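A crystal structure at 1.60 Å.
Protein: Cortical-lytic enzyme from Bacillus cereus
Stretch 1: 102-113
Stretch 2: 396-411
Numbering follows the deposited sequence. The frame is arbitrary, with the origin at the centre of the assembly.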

ATOM      1  N   LYS A 102      19.214   4.543   6.660  1.00 24.66           N
ATOM      2  CA  LYS A 102      17.764   4.539   6.432  1.00 25.63           C
ATOM      3  C   LYS A 102      17.189   5.922   6.473  1.00 31.65           C
ATOM      4  O   LYS A 102      17.591   6.732   7.304  1.00 29.53           O
ATOM      5  CB  LYS A 102      17.058   3.701   7.501  1.00 25.56           C
ATOM      6  CG  LYS A 102      17.324   2.242   7.439  1.00 33.18           C
ATOM      7  CD  LYS A 102      16.927   1.535   8.729  1.00 42.28           C
ATOM      8  CE  LYS A 102      15.476   1.516   9.023  1.00 43.94           C
ATOM      9  NZ  LYS A 102      15.222   0.585  10.164  1.00 46.84           N
ATOM     10  N   ARG A 103      16.362   6.234   5.479  1.00 27.92           N
ATOM     11  CA  ARG A 103      15.531   7.441   5.529  1.00 30.30           C
ATOM     12  C   ARG A 103      14.213   7.126   6.228  1.00 25.93           C
ATOM     13  O   ARG A 103      13.837   5.949   6.398  1.00 21.49           O
ATOM     14  CB  ARG A 103      15.302   8.023   4.132  1.00 39.92           C
ATOM     15  CG  ARG A 103      14.685   7.111   3.100  1.00 51.79           C
ATOM     16  CD  ARG A 103      14.674   7.808   1.747  1.00 72.38           C
ATOM     17  NE  ARG A 103      13.430   8.285   1.123  1.00 72.93           N
ATOM     18  CZ  ARG A 103      12.272   8.612   1.700  1.00 54.73           C
ATOM     19  NH1 ARG A 103      12.060   8.539   3.008  1.00 53.86           N
ATOM     20  NH2 ARG A 103      11.294   9.038   0.910  1.00 32.23           N
ATOM     21  N   SER A 104      13.561   8.189   6.698  1.00 22.30           N
ATOM     22  CA  SER A 104      12.273   8.102   7.371  1.00 23.73           C
ATOM     23  C   SER A 104      11.167   7.936   6.350  1.00 24.69           C
ATOM     24  O   SER A 104      11.308   8.342   5.194  1.00 26.08           O
ATOM     25  CB  SER A 104      12.001   9.352   8.216  1.00 31.83           C
ATOM     26  OG  SER A 104      12.867   9.402   9.331  1.00 50.04           O
ATOM     27  N   VAL A 105      10.068   7.346   6.792  1.00 19.82           N
ATOM     28  CA  VAL A 105       8.870   7.206   5.963  1.00 20.76           C
ATOM     29  C   VAL A 105       7.634   7.393   6.839  1.00 21.36           C
ATOM     30  O   VAL A 105       7.655   7.098   8.036  1.00 18.58           O
ATOM     31  CB  VAL A 105       8.841   5.813   5.251  1.00 22.53           C
ATOM     32  CG1 VAL A 105       8.489   4.682   6.218  1.00 22.95           C
ATOM     33  CG2 VAL A 105       7.890   5.819   4.084  1.00 27.45           C
ATOM     34  N   GLU A 106       6.552   7.888   6.251  1.00 20.12           N
ATOM     35  CA  GLU A 106       5.252   7.839   6.904  1.00 19.96           C
ATOM     36  C   GLU A 106       4.442   6.748   6.230  1.00 19.62           C
ATOM     37  O   GLU A 106       4.477   6.617   5.008  1.00 18.28           O
ATOM     38  CB  GLU A 106       4.529   9.190   6.849  1.00 19.15           C
ATOM     39  CG  GLU A 106       5.285  10.263   7.628  1.00 18.45           C
ATOM     40  CD  GLU A 106       4.492  11.521   7.936  1.00 23.40           C
ATOM     41  OE1 GLU A 106       3.305  11.594   7.597  1.00 27.93           O
ATOM     42  OE2 GLU A 106       5.070  12.435   8.556  1.00 35.35           O
ATOM     43  N   SER A 107       3.754   5.952   7.041  1.00 15.55           N
ATOM     44  CA  SER A 107       2.956   4.832   6.561  1.00 15.68           C
ATOM     45  C   SER A 107       1.519   4.999   7.020  1.00 19.04           C
ATOM     46  O   SER A 107       1.280   5.408   8.145  1.00 18.02           O
ATOM     47  CB  SER A 107       3.535   3.512   7.084  1.00 19.60           C
ATOM     48  OG  SER A 107       3.586   3.546   8.498  1.00 18.90           O
ATOM     49  N   ILE A 108       0.576   4.644   6.147  1.00 15.56           N
ATOM     50  CA  ILE A 108      -0.840   4.621   6.460  1.00 14.05           C
ATOM     51  C   ILE A 108      -1.376   3.243   6.140  1.00 15.03           C
ATOM     52  O   ILE A 108      -0.904   2.624   5.192  1.00 15.63           O
ATOM     53  CB  ILE A 108      -1.652   5.635   5.635  1.00 15.13           C
ATOM     54  CG1 ILE A 108      -1.081   7.047   5.804  1.00 20.43           C
ATOM     55  CG2 ILE A 108      -3.140   5.561   6.005  1.00 16.59           C
ATOM     56  CD1 ILE A 108      -1.557   7.981   4.728  1.00 24.29           C
ATOM     57  N   ALA A 109      -2.319   2.746   6.929  1.00 14.77           N
ATOM     58  CA  ALA A 109      -3.114   1.589   6.505  1.00 13.86           C
ATOM     59  C   ALA A 109      -4.596   1.833   6.748  1.00 14.88           C
ATOM     60  O   ALA A 109      -4.983   2.367   7.785  1.00 16.56           O
ATOM     61  CB  ALA A 109      -2.681   0.334   7.219  1.00 16.53           C
ATOM     62  N   TYR A 110      -5.419   1.403   5.794  1.00 14.05           N
ATOM     63  CA  TYR A 110      -6.861   1.522   5.873  1.00 14.75           C
ATOM     64  C   TYR A 110      -7.491   0.261   6.426  1.00 16.26           C
ATOM     65  O   TYR A 110      -7.041  -0.839   6.121  1.00 15.81           O
ATOM     66  CB  TYR A 110      -7.452   1.817   4.483  1.00 14.26           C
ATOM     67  CG  TYR A 110      -7.297   3.268   4.067  1.00 13.98           C
ATOM     68  CD1 TYR A 110      -6.095   3.759   3.583  1.00 17.02           C
ATOM     69  CD2 TYR A 110      -8.367   4.156   4.191  1.00 15.88           C
ATOM     70  CE1 TYR A 110      -5.956   5.099   3.217  1.00 20.70           C
ATOM     71  CE2 TYR A 110      -8.228   5.499   3.828  1.00 20.54           C
ATOM     72  CZ  TYR A 110      -7.014   5.961   3.340  1.00 23.65           C
ATOM     73  OH  TYR A 110      -6.823   7.292   2.983  1.00 22.67           O
ATOM     74  N   LEU A 111      -8.550   0.437   7.217  1.00 15.45           N
ATOM     75  CA  LEU A 111      -9.358  -0.645   7.775  1.00 15.37           C
ATOM     76  C   LEU A 111     -10.771  -0.463   7.284  1.00 16.92           C
ATOM     77  O   LEU A 111     -11.341   0.610   7.485  1.00 16.87           O
ATOM     78  CB  LEU A 111      -9.331  -0.613   9.310  1.00 18.91           C
ATOM     79  CG  LEU A 111     -10.271  -1.533  10.084  1.00 21.95           C
ATOM     80  CD1 LEU A 111      -9.850  -2.989   9.895  1.00 20.04           C
ATOM     81  CD2 LEU A 111     -10.330  -1.185  11.571  1.00 22.02           C
ATOM     82  N   GLN A 112     -11.340  -1.485   6.655  1.00 14.15           N
ATOM     83  CA  GLN A 112     -12.693  -1.408   6.123  1.00 13.61           C
ATOM     84  C   GLN A 112     -13.447  -2.681   6.443  1.00 16.22           C
ATOM     85  O   GLN A 112     -13.437  -3.606   5.639  1.00 24.21           O
ATOM     86  CB  GLN A 112     -12.673  -1.192   4.609  1.00 20.45           C
ATOM     87  CG  GLN A 112     -14.075  -1.071   4.017  1.00 21.22           C
ATOM     88  CD  GLN A 112     -14.120  -1.293   2.516  1.00 28.92           C
ATOM     89  OE1 GLN A 112     -13.498  -2.217   1.985  1.00 23.04           O
ATOM     90  NE2 GLN A 112     -14.849  -0.428   1.822  1.00 32.69           N
ATOM     91  N   PRO A 113     -14.120  -2.730   7.595  1.00 22.41           N
ATOM     92  CA  PRO A 113     -14.862  -3.953   7.934  1.00 25.49           C
ATOM     93  C   PRO A 113     -16.127  -4.128   7.100  1.00 31.75           C
ATOM     94  O   PRO A 113     -16.636  -3.150   6.545  1.00 23.32           O
ATOM     95  CB  PRO A 113     -15.199  -3.762   9.422  1.00 27.97           C
ATOM     96  CG  PRO A 113     -14.302  -2.675   9.893  1.00 25.88           C
ATOM     97  CD  PRO A 113     -14.121  -1.778   8.713  1.00 24.86           C
ATOM     98  N   LEU A 396      11.376   2.688  -5.544  1.00 16.84           N
ATOM     99  CA  LEU A 396      10.782   3.792  -6.301  1.00 17.21           C
ATOM    100  C   LEU A 396      10.519   5.007  -5.397  1.00 19.60           C
ATOM    101  O   LEU A 396      10.777   6.159  -5.792  1.00 19.87           O
ATOM    102  CB  LEU A 396       9.495   3.333  -6.966  1.00 16.62           C
ATOM    103  CG  LEU A 396       8.675   4.396  -7.706  1.00 16.31           C
ATOM    104  CD1 LEU A 396       9.493   4.974  -8.872  1.00 24.45           C
ATOM    105  CD2 LEU A 396       7.375   3.824  -8.213  1.00 16.94           C
ATOM    106  N   MET A 397      10.021   4.754  -4.188  1.00 16.68           N
ATOM    107  CA  MET A 397       9.754   5.824  -3.223  1.00 17.36           C
ATOM    108  C   MET A 397      11.044   6.565  -2.914  1.00 19.02           C
ATOM    109  O   MET A 397      11.067   7.794  -2.860  1.00 20.60           O
ATOM    110  CB  MET A 397       9.157   5.268  -1.935  1.00 17.92           C
ATOM    111  CG  MET A 397       7.755   4.669  -2.103  1.00 21.24           C
ATOM    112  SD  MET A 397       7.229   3.756  -0.626  1.00 20.03           S
ATOM    113  CE  MET A 397       7.372   5.035   0.632  1.00 21.11           C
ATOM    114  N   LYS A 398      12.110   5.808  -2.726  1.00 17.86           N
ATOM    115  CA  LYS A 398      13.413   6.403  -2.440  1.00 18.91           C
ATOM    116  C   LYS A 398      13.888   7.277  -3.593  1.00 23.57           C
ATOM    117  O   LYS A 398      14.345   8.412  -3.373  1.00 24.40           O
ATOM    118  CB  LYS A 398      14.454   5.307  -2.153  1.00 19.90           C
ATOM    119  CG  LYS A 398      14.144   4.475  -0.915  1.00 17.70           C
ATOM    120  CD  LYS A 398      15.110   3.326  -0.753  1.00 16.93           C
ATOM    121  CE  LYS A 398      14.579   2.261   0.233  1.00 19.92           C
ATOM    122  NZ  LYS A 398      15.644   1.221   0.491  1.00 17.56           N
ATOM    123  N   GLU A 399      13.798   6.752  -4.812  1.00 19.74           N
ATOM    124  CA  GLU A 399      14.257   7.480  -5.984  1.00 23.67           C
ATOM    125  C   GLU A 399      13.481   8.776  -6.159  1.00 21.98           C
ATOM    126  O   GLU A 399      14.062   9.808  -6.480  1.00 25.66           O
ATOM    127  CB  GLU A 399      14.117   6.628  -7.241  1.00 25.13           C
ATOM    128  CG  GLU A 399      15.017   5.409  -7.296  1.00 27.28           C
ATOM    129  CD  GLU A 399      14.637   4.473  -8.430  1.00 42.17           C
ATOM    130  OE1 GLU A 399      13.436   4.398  -8.766  1.00 26.54           O
ATOM    131  OE2 GLU A 399      15.524   3.805  -8.987  1.00 48.91           O
ATOM    132  N   GLN A 400      12.168   8.714  -5.947  1.00 21.71           N
ATOM    133  CA  GLN A 400      11.290   9.863  -6.194  1.00 20.28           C
ATOM    134  C   GLN A 400      11.233  10.823  -5.010  1.00 23.11           C
ATOM    135  O   GLN A 400      10.774  11.961  -5.154  1.00 24.96           O
ATOM    136  CB  GLN A 400       9.882   9.379  -6.546  1.00 21.76           C
ATOM    137  CG  GLN A 400       9.818   8.615  -7.846  1.00 25.75           C
ATOM    138  CD  GLN A 400      10.131   9.493  -9.042  1.00 33.48           C
ATOM    139  OE1 GLN A 400       9.752  10.664  -9.079  1.00 33.84           O
ATOM    140  NE2 GLN A 400      10.839   8.940 -10.014  1.00 30.14           N
ATOM    141  N   GLY A 401      11.704  10.385  -3.847  1.00 23.15           N
ATOM    142  CA  GLY A 401      11.762  11.245  -2.680  1.00 22.88           C
ATOM    143  C   GLY A 401      10.408  11.638  -2.097  1.00 28.19           C
ATOM    144  O   GLY A 401      10.262  12.724  -1.548  1.00 26.22           O
ATOM    145  N   ILE A 402       9.407  10.771  -2.198  1.00 26.49           N
ATOM    146  CA  ILE A 402       8.073  11.135  -1.721  1.00 27.28           C
ATOM    147  C   ILE A 402       7.902  10.835  -0.222  1.00 24.88           C
ATOM    148  O   ILE A 402       8.772  10.249   0.411  1.00 31.17           O
ATOM    149  CB  ILE A 402       6.996  10.435  -2.524  1.00 25.98           C
ATOM    150  CG1 ILE A 402       7.183   8.930  -2.440  1.00 18.89           C
ATOM    151  CG2 ILE A 402       7.045  10.871  -3.996  1.00 28.15           C
ATOM    152  CD1 ILE A 402       5.922   8.186  -2.839  1.00 22.30           C
ATOM    153  N   GLY A 403       6.797  11.291   0.353  1.00 23.89           N
ATOM    154  CA  GLY A 403       6.627  11.244   1.791  1.00 20.10           C
ATOM    155  C   GLY A 403       6.360   9.888   2.404  1.00 23.38           C
ATOM    156  O   GLY A 403       6.794   9.608   3.524  1.00 22.21           O
ATOM    157  N   GLY A 404       5.617   9.041   1.705  1.00 23.26           N
ATOM    158  CA  GLY A 404       5.193   7.818   2.337  1.00 20.39           C
ATOM    159  C   GLY A 404       4.382   6.897   1.463  1.00 13.50           C
ATOM    160  O   GLY A 404       4.359   7.024   0.241  1.00 17.73           O
ATOM    161  N   ILE A 405       3.744   5.935   2.124  1.00 14.83           N
ATOM    162  CA  ILE A 405       3.011   4.867   1.466  1.00 14.35           C
ATOM    163  C   ILE A 405       1.701   4.634   2.231  1.00 16.72           C
ATOM    164  O   ILE A 405       1.661   4.711   3.459  1.00 17.17           O
ATOM    165  CB  ILE A 405       3.883   3.571   1.393  1.00 16.71           C
ATOM    166  CG1 ILE A 405       3.173   2.448   0.638  1.00 17.90           C
ATOM    167  CG2 ILE A 405       4.272   3.105   2.773  1.00 17.13           C
ATOM    168  CD1 ILE A 405       4.110   1.310   0.297  1.00 15.37           C
ATOM    169  N   SER A 406       0.624   4.364   1.495  1.00 16.12           N
ATOM    170  CA  SER A 406      -0.687   4.144   2.069  1.00 14.49           C
ATOM    171  C   SER A 406      -1.253   2.815   1.598  1.00 13.19           C
ATOM    172  O   SER A 406      -1.484   2.622   0.414  1.00 14.71           O
ATOM    173  CB  SER A 406      -1.621   5.304   1.682  1.00 16.00           C
ATOM    174  OG  SER A 406      -2.924   5.123   2.192  1.00 18.49           O
ATOM    175  N   TYR A 407      -1.489   1.913   2.541  1.00 13.28           N
ATOM    176  CA  TYR A 407      -1.884   0.542   2.217  1.00 13.80           C
ATOM    177  C   TYR A 407      -3.395   0.307   2.248  1.00 15.52           C
ATOM    178  O   TYR A 407      -4.049   0.599   3.248  1.00 16.01           O
ATOM    179  CB  TYR A 407      -1.237  -0.401   3.196  1.00 13.83           C
ATOM    180  CG  TYR A 407       0.256  -0.571   3.059  1.00 13.69           C
ATOM    181  CD1 TYR A 407       0.798  -1.373   2.044  1.00 14.16           C
ATOM    182  CD2 TYR A 407       1.130   0.015   3.952  1.00 13.44           C
ATOM    183  CE1 TYR A 407       2.176  -1.565   1.939  1.00 13.45           C
ATOM    184  CE2 TYR A 407       2.522  -0.177   3.856  1.00 13.02           C
ATOM    185  CZ  TYR A 407       3.035  -0.965   2.846  1.00 14.30           C
ATOM    186  OH  TYR A 407       4.399  -1.207   2.724  1.00 15.67           O
ATOM    187  N   TRP A 408      -3.926  -0.276   1.170  1.00 14.23           N
ATOM    188  CA  TRP A 408      -5.302  -0.778   1.116  1.00 14.44           C
ATOM    189  C   TRP A 408      -5.229  -2.307   0.977  1.00 14.43           C
ATOM    190  O   TRP A 408      -4.840  -2.797  -0.093  1.00 15.35           O
ATOM    191  CB  TRP A 408      -6.082  -0.197  -0.064  1.00 16.61           C
ATOM    192  CG  TRP A 408      -7.548  -0.555   0.011  1.00 15.01           C
ATOM    193  CD1 TRP A 408      -8.137  -1.707  -0.414  1.00 13.99           C
ATOM    194  CD2 TRP A 408      -8.589   0.235   0.581  1.00 14.83           C
ATOM    195  NE1 TRP A 408      -9.491  -1.678  -0.160  1.00 16.74           N
ATOM    196  CE2 TRP A 408      -9.787  -0.497   0.461  1.00 16.14           C
ATOM    197  CE3 TRP A 408      -8.628   1.490   1.190  1.00 14.25           C
ATOM    198  CZ2 TRP A 408     -11.011  -0.017   0.916  1.00 15.27           C
ATOM    199  CZ3 TRP A 408      -9.848   1.963   1.644  1.00 16.09           C
ATOM    200  CH2 TRP A 408     -11.016   1.209   1.508  1.00 17.41           C
ATOM    201  N   LYS A 409      -5.583  -3.088   1.994  1.00 15.33           N
ATOM    202  CA  LYS A 409      -6.132  -2.679   3.286  1.00 14.31           C
ATOM    203  C   LYS A 409      -5.777  -3.763   4.298  1.00 16.60           C
ATOM    204  O   LYS A 409      -5.339  -4.853   3.921  1.00 16.08           O
ATOM    205  CB  LYS A 409      -7.662  -2.495   3.229  1.00 16.15           C
ATOM    206  CG  LYS A 409      -8.417  -3.756   2.779  1.00 16.96           C
ATOM    207  CD  LYS A 409      -9.946  -3.587   2.926  1.00 17.64           C
ATOM    208  CE  LYS A 409     -10.688  -4.770   2.341  1.00 26.27           C
ATOM    209  NZ  LYS A 409     -12.163  -4.711   2.606  1.00 27.77           N
ATOM    210  N   ILE A 410      -5.989  -3.468   5.573  1.00 14.25           N
ATOM    211  CA  ILE A 410      -5.796  -4.427   6.657  1.00 15.54           C
ATOM    212  C   ILE A 410      -6.727  -5.623   6.452  1.00 15.97           C
ATOM    213  O   ILE A 410      -7.866  -5.471   6.031  1.00 15.44           O
ATOM    214  CB  ILE A 410      -6.043  -3.729   8.019  1.00 16.31           C
ATOM    215  CG1 ILE A 410      -4.960  -2.679   8.266  1.00 15.63           C
ATOM    216  CG2 ILE A 410      -6.093  -4.750   9.180  1.00 15.70           C
ATOM    217  CD1 ILE A 410      -5.268  -1.726   9.405  1.00 17.01           C
ATOM    218  N   GLY A 411      -6.216  -6.829   6.714  1.00 14.22           N
ATOM    219  CA  GLY A 411      -7.005  -8.044   6.609  1.00 15.67           C
ATOM    220  C   GLY A 411      -6.606  -8.942   5.453  1.00 17.22           C
ATOM    221  O   GLY A 411      -7.348  -9.875   5.096  1.00 19.50           O
TER
HETATM  222  O   HOH W   1      14.059   9.515  -0.985  1.00 33.39           O
HETATM  223  O   HOH W   2     -10.151  -4.100   6.292  1.00 16.32           O
HETATM  224  O   HOH W   3     -11.681  -6.110   5.172  1.00 28.30           O

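Two parallel strands, one in each stretch, lie side by side, and their backbones set the spacing into which the side chains fit. I108 and Y407 show the rhythm: I108 N donates to I405 O (2.9 Å), and Y407 N donates to I108 O (2.8 Å). The ladder starts where E106 N reaches G403 O (3.2 Å) and runs on to I410 N and Y110 O (2.9 Å), past the cis peptide before K409.

Shape matters plainly at G404. Its CA lies 3.0 Å from E106 O, and a CB there would fall about 2.1 Å from that oxygen, so glycine's bareness permits the close approach. Beside it, V105 CG2 packs against M397 CE at 3.6 Å, the unbranched methionine's terminal methyl meeting a methyl of the β-branched valine.

On the face shared by A109 and Y407, small A109 leaves room for I410, whose CG1 comes within 3.9 Å of A109 CB. I410 CG2 also meets L111 CD1 at 4.2 Å. Compact S406 likewise accommodates Y110, whose CE1 lies 3.2 Å from S406 OG at the ring edge. W408 CE3 packs 3.5 Å from Y110 CB.

Long polar chains span the ends: K409 NZ donates to Q112 OE1 (2.9 Å), while R103 NH2 makes a weak hydrogen bond to I402 O (2.8 Å) and a water joins R103 NE to K398 O.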